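PDB 4F2N: superoxide dismutase from Leishmania major, which catalyses the dismutation of superoxide to oxygen and hydrogen peroxide at an iron centre. Local coordinates for residues Ala88-Asn93 and Val97-Ala102; His195-Asp200 and Ala206-Glu211. One frame throughout, in Å; residues are numbered along the deposited sequence.

Interaction 1: residues Ala88-Asn93 and Val97-Ala102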
# COMPACT_ATOMS: atom_id res chain seq x y z
N ALA B 88 -13.15 -14.79 -13.00
CA ALA B 88 -14.14 -15.59 -12.27
C ALA B 88 -14.29 -15.15 -10.81
O ALA B 88 -15.30 -15.43 -10.17
CB ALA B 88 -13.75 -17.05 -12.35
N THR B 89 -13.30 -14.43 -10.27
CA THR B 89 -13.33 -14.02 -8.85
C THR B 89 -13.59 -12.53 -8.60
O THR B 89 -13.99 -12.15 -7.49
CB THR B 89 -12.03 -14.44 -8.11
OG1 THR B 89 -10.87 -13.91 -8.78
CG2 THR B 89 -11.92 -15.97 -8.05
N THR B 90 -13.40 -11.70 -9.63
CA THR B 90 -13.56 -10.24 -9.52
C THR B 90 -14.97 -9.87 -9.04
O THR B 90 -15.96 -10.45 -9.48
CB THR B 90 -13.17 -9.48 -10.81
OG1 THR B 90 -13.19 -8.06 -10.57
CG2 THR B 90 -14.11 -9.82 -11.98
N GLY B 91 -15.03 -8.95 -8.09
CA GLY B 91 -16.30 -8.47 -7.55
C GLY B 91 -17.10 -9.47 -6.74
O GLY B 91 -18.23 -9.17 -6.39
N ILE B 92 -16.53 -10.63 -6.41
CA ILE B 92 -17.20 -11.64 -5.58
C ILE B 92 -16.56 -11.69 -4.18
O ILE B 92 -15.37 -12.03 -4.02
CB ILE B 92 -17.16 -13.04 -6.25
CG1 ILE B 92 -17.88 -12.99 -7.60
CG2 ILE B 92 -17.77 -14.10 -5.33
CD1 ILE B 92 -18.10 -14.35 -8.24
N ASN B 93 -17.34 -11.35 -3.16
CA ASN B 93 -16.79 -11.09 -1.83
C ASN B 93 -16.12 -12.29 -1.18
O ASN B 93 -15.05 -12.13 -0.57
CB ASN B 93 -17.85 -10.51 -0.89
CG ASN B 93 -18.05 -9.03 -1.11
OD1 ASN B 93 -17.17 -8.34 -1.63
ND2 ASN B 93 -19.22 -8.53 -0.71
N VAL B 97 -9.76 -13.27 -1.41
CA VAL B 97 -8.42 -13.75 -1.13
C VAL B 97 -7.79 -14.32 -2.39
O VAL B 97 -6.68 -13.95 -2.77
CB VAL B 97 -8.40 -14.75 0.06
CG1 VAL B 97 -7.03 -15.39 0.21
CG2 VAL B 97 -8.78 -14.02 1.34
N MET B 98 -8.52 -15.21 -3.08
CA MET B 98 -7.99 -15.74 -4.32
C MET B 98 -7.84 -14.67 -5.40
O MET B 98 -6.84 -14.66 -6.14
CB MET B 98 -8.84 -16.91 -4.83
CG MET B 98 -8.31 -17.46 -6.14
SD MET B 98 -8.80 -19.19 -6.41
CE MET B 98 -10.60 -19.10 -6.28
N PHE B 99 -8.82 -13.78 -5.50
CA PHE B 99 -8.71 -12.69 -6.50
C PHE B 99 -7.38 -11.95 -6.32
O PHE B 99 -6.63 -11.75 -7.27
CB PHE B 99 -9.90 -11.70 -6.41
CG PHE B 99 -9.69 -10.46 -7.24
CD1 PHE B 99 -10.01 -10.46 -8.60
CD2 PHE B 99 -9.09 -9.32 -6.69
CE1 PHE B 99 -9.82 -9.34 -9.38
CE2 PHE B 99 -8.86 -8.20 -7.48
CZ PHE B 99 -9.22 -8.22 -8.83
N ASN B 100 -7.10 -11.55 -5.08
CA ASN B 100 -5.92 -10.77 -4.79
C ASN B 100 -4.64 -11.50 -5.18
O ASN B 100 -3.73 -10.88 -5.74
CB ASN B 100 -5.87 -10.34 -3.31
CG ASN B 100 -6.87 -9.22 -2.99
OD1 ASN B 100 -7.30 -8.47 -3.86
ND2 ASN B 100 -7.20 -9.10 -1.70
N GLN B 101 -4.54 -12.81 -4.90
CA GLN B 101 -3.29 -13.52 -5.23
C GLN B 101 -3.18 -13.69 -6.75
O GLN B 101 -2.09 -13.55 -7.32
CB GLN B 101 -3.21 -14.88 -4.54
CG GLN B 101 -3.41 -14.84 -3.02
CD GLN B 101 -2.36 -14.01 -2.32
OE1 GLN B 101 -1.15 -14.29 -2.39
NE2 GLN B 101 -2.80 -12.98 -1.65
N ALA B 102 -4.29 -14.02 -7.40
CA ALA B 102 -4.29 -14.25 -8.87
C ALA B 102 -3.98 -12.97 -9.64
O ALA B 102 -3.09 -12.94 -10.53
CB ALA B 102 -5.63 -14.84 -9.32
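Thr89, the last helical residue of helix 82-89, meets Phe99 on helix 96-113 in the tight part of this contact. Its hydroxyl oxygen does most of the touching: OG1 lies 3.4 Å from Phe99 CA and equally near CB, then reaches 3.6 Å from CD1, so that it sits at the edge of the ring, close to its plane. With chi1 at 56°, OG1 stands between the backbone N and the carbonyl carbon of Thr89. From there it hydrogen-bonds back to the carbonyl oxygen of Ile85 in its own helix, so the buried hydroxyl meets the neighbouring helix with its polar need already met one turn back. The other branch of Thr89 turns to Met98, where CG2 lies 3.8 Å from the terminal CE of the thioether chain. The two side chains run roughly perpendicular, and the bend at chi3 of Met98 turns CE toward Thr89 CG2.

Toward the turn the packing thins. Thr90, partly exposed, runs alongside Phe99, and its CB approaches CE1 of the ring obliquely at 3.6 Å, while its side chain also touches Thr181. Beyond it the chain leaves the contact for the surface through a type II turn closed by Ile92 N to Thr89 O (3.2 Å), with Gly91 taking the positive phi of 67°. Between the two segments the contact is van der Waals packing, with Ile85 and Ile86 also touching Met98 and Phe99, respectively. The arrangement is a short turn linking two successive helices of the N-terminal alpha-hairpin domain of iron and manganese superoxide dismutases.

Interaction 2: residues His195-Asp200 and Ala206-Glu211. With FE2 (Fe (II) ion), chain N.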
# COMPACT_ATOMS: atom_id res chain seq x y z
N HIS B 195 6.73 -1.27 -1.91
CA HIS B 195 7.80 -2.27 -2.05
C HIS B 195 8.44 -2.29 -3.42
O HIS B 195 9.56 -2.81 -3.54
CB HIS B 195 7.32 -3.69 -1.65
CG HIS B 195 6.39 -4.33 -2.65
ND1 HIS B 195 5.11 -4.72 -2.32
CD2 HIS B 195 6.57 -4.68 -4.01
CE1 HIS B 195 4.51 -5.27 -3.42
NE2 HIS B 195 5.40 -5.24 -4.45
N ALA B 196 7.79 -1.74 -4.46
CA ALA B 196 8.40 -1.80 -5.80
C ALA B 196 9.65 -0.94 -5.85
O ALA B 196 10.60 -1.22 -6.62
CB ALA B 196 7.41 -1.39 -6.90
N TYR B 197 9.68 0.11 -5.03
CA TYR B 197 10.77 1.10 -5.15
C TYR B 197 11.42 1.47 -3.84
O TYR B 197 12.37 2.26 -3.86
CB TYR B 197 10.24 2.40 -5.81
CG TYR B 197 9.08 3.04 -5.07
CD1 TYR B 197 9.30 3.96 -4.02
CD2 TYR B 197 7.76 2.72 -5.39
CE1 TYR B 197 8.20 4.53 -3.33
CE2 TYR B 197 6.69 3.29 -4.72
CZ TYR B 197 6.92 4.17 -3.69
OH TYR B 197 5.86 4.74 -3.02
N TYR B 198 10.93 0.96 -2.70
CA TYR B 198 11.41 1.52 -1.42
C TYR B 198 12.87 1.21 -1.11
O TYR B 198 13.54 2.00 -0.43
CB TYR B 198 10.53 1.13 -0.22
CG TYR B 198 10.38 2.27 0.77
CD1 TYR B 198 9.44 3.27 0.56
CD2 TYR B 198 11.21 2.37 1.89
CE1 TYR B 198 9.30 4.33 1.45
CE2 TYR B 198 11.10 3.44 2.78
CZ TYR B 198 10.14 4.41 2.56
OH TYR B 198 10.01 5.47 3.45
N LYS B 199 13.33 0.05 -1.56
CA LYS B 199 14.73 -0.34 -1.31
C LYS B 199 15.70 0.66 -1.94
O LYS B 199 16.68 1.04 -1.33
CB LYS B 199 15.01 -1.77 -1.79
CG LYS B 199 16.45 -2.26 -1.56
CD LYS B 199 16.69 -2.50 -0.07
CE LYS B 199 18.15 -2.82 0.21
NZ LYS B 199 18.27 -3.18 1.65
N ASP B 200 15.43 1.08 -3.18
CA ASP B 200 16.39 1.97 -3.87
C ASP B 200 16.04 3.45 -3.78
O ASP B 200 16.95 4.30 -3.81
CB ASP B 200 16.47 1.60 -5.35
CG ASP B 200 16.96 0.17 -5.59
OD1 ASP B 200 17.59 -0.42 -4.69
OD2 ASP B 200 16.74 -0.34 -6.71
N ALA B 206 8.23 9.62 -7.02
CA ALA B 206 8.29 10.45 -8.24
C ALA B 206 9.57 10.19 -9.02
O ALA B 206 9.55 10.07 -10.26
CB ALA B 206 8.15 11.93 -7.90
N ASP B 207 10.69 10.13 -8.31
CA ASP B 207 11.98 9.85 -8.95
C ASP B 207 12.01 8.44 -9.55
O ASP B 207 12.57 8.24 -10.62
CB ASP B 207 13.07 9.97 -7.91
CG ASP B 207 13.29 11.40 -7.47
OD1 ASP B 207 12.76 12.33 -8.13
OD2 ASP B 207 14.01 11.60 -6.47
N TYR B 208 11.46 7.47 -8.83
CA TYR B 208 11.35 6.10 -9.33
C TYR B 208 10.63 6.06 -10.69
O TYR B 208 11.15 5.51 -11.65
CB TYR B 208 10.63 5.22 -8.29
CG TYR B 208 9.90 3.98 -8.82
CD1 TYR B 208 10.60 2.90 -9.40
CD2 TYR B 208 8.51 3.87 -8.67
CE1 TYR B 208 9.92 1.76 -9.86
CE2 TYR B 208 7.83 2.74 -9.10
CZ TYR B 208 8.53 1.68 -9.68
OH TYR B 208 7.85 0.54 -10.10
N LEU B 209 9.44 6.66 -10.75
CA LEU B 209 8.66 6.71 -11.97
C LEU B 209 9.36 7.44 -13.13
O LEU B 209 9.28 6.98 -14.29
CB LEU B 209 7.27 7.32 -11.71
CG LEU B 209 6.38 6.41 -10.85
CD1 LEU B 209 5.21 7.22 -10.32
CD2 LEU B 209 5.88 5.21 -11.64
N LYS B 210 10.06 8.53 -12.82
CA LYS B 210 10.83 9.24 -13.85
C LYS B 210 11.98 8.35 -14.35
O LYS B 210 12.28 8.32 -15.55
CB LYS B 210 11.36 10.58 -13.32
N GLU B 211 12.64 7.62 -13.45
CA GLU B 211 13.80 6.84 -13.88
C GLU B 211 13.39 5.53 -14.56
O GLU B 211 14.12 5.01 -15.39
CB GLU B 211 14.77 6.61 -12.71
CG GLU B 211 15.41 7.91 -12.23
CD GLU B 211 16.47 7.73 -11.15
OE1 GLU B 211 17.03 6.62 -11.02
OE2 GLU B 211 16.75 8.73 -10.42
FE FE2 N . 4.93 -5.47 -6.47
O HOH W 1 2.76 -5.02 -6.08
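Tyr197 and Tyr208 form the aromatic centre of this buried contact. The main term is a CH-pi interaction: Tyr197 CB rests over one face of the Tyr208 ring, 3.6 Å from its centroid and 20° off the ring normal, nearest to CG. The rings themselves are nearly parallel, at 25°, but slid so far apart that they scarcely overlap, and Tyr197 CD2 comes 3.6 Å from Tyr208 CD2. A chi1 of 58° holds the Tyr197 ring above its own backbone, whereas Tyr208 reaches out from helix 205-212 with CG opposite the backbone N.

Apolar packing adds the methyl of Ala196, whose CB lies 4.3 Å from Tyr208 CZ.

Metal coordination enters through His195, next to Ala196: His195 NE2 binds the iron at 2.1 Å. His58 and His108 from the alpha-hairpin domain, Asp191 from the C-terminal domain, and a water 2.3 Å from the iron complete the five-coordinate site characteristic of iron superoxide dismutases.

Hydrogen bonds satisfy the phenol ends outside the two segments. Tyr208 OH donates to the backbone O of Asp191, which makes Tyr208 a second-shell residue that ties helix 205-212 to a ligand of the iron, and Tyr197 OH pairs with Arg205. On the dimer side, Tyr198 OH bonds to His62 of the second subunit, and the backbone N of His195 to Glu194 of that subunit.

Overall arrangement
The two contacts lie in series along the chain, interaction 1 closing well before interaction 2 opens. Their centres are 28 Å apart and their nearest atoms about 10 Å, without touching. Interaction 1 belongs to the alpha-hairpin domain and joins helices 82-89 and 96-113; interaction 2 belongs to the C-terminal domain, just after the last strand, 185-191, of the three-stranded antiparallel sheet, and joins the residues there to helix 205-212. The iron links the two domains: helix 96-113 supplies His108 and helix 52-71 supplies His58, while Asp191 and His195 come from the C-terminal domain. Each contact therefore packs a segment whose chain continues to, or includes, a ligand of the same metal.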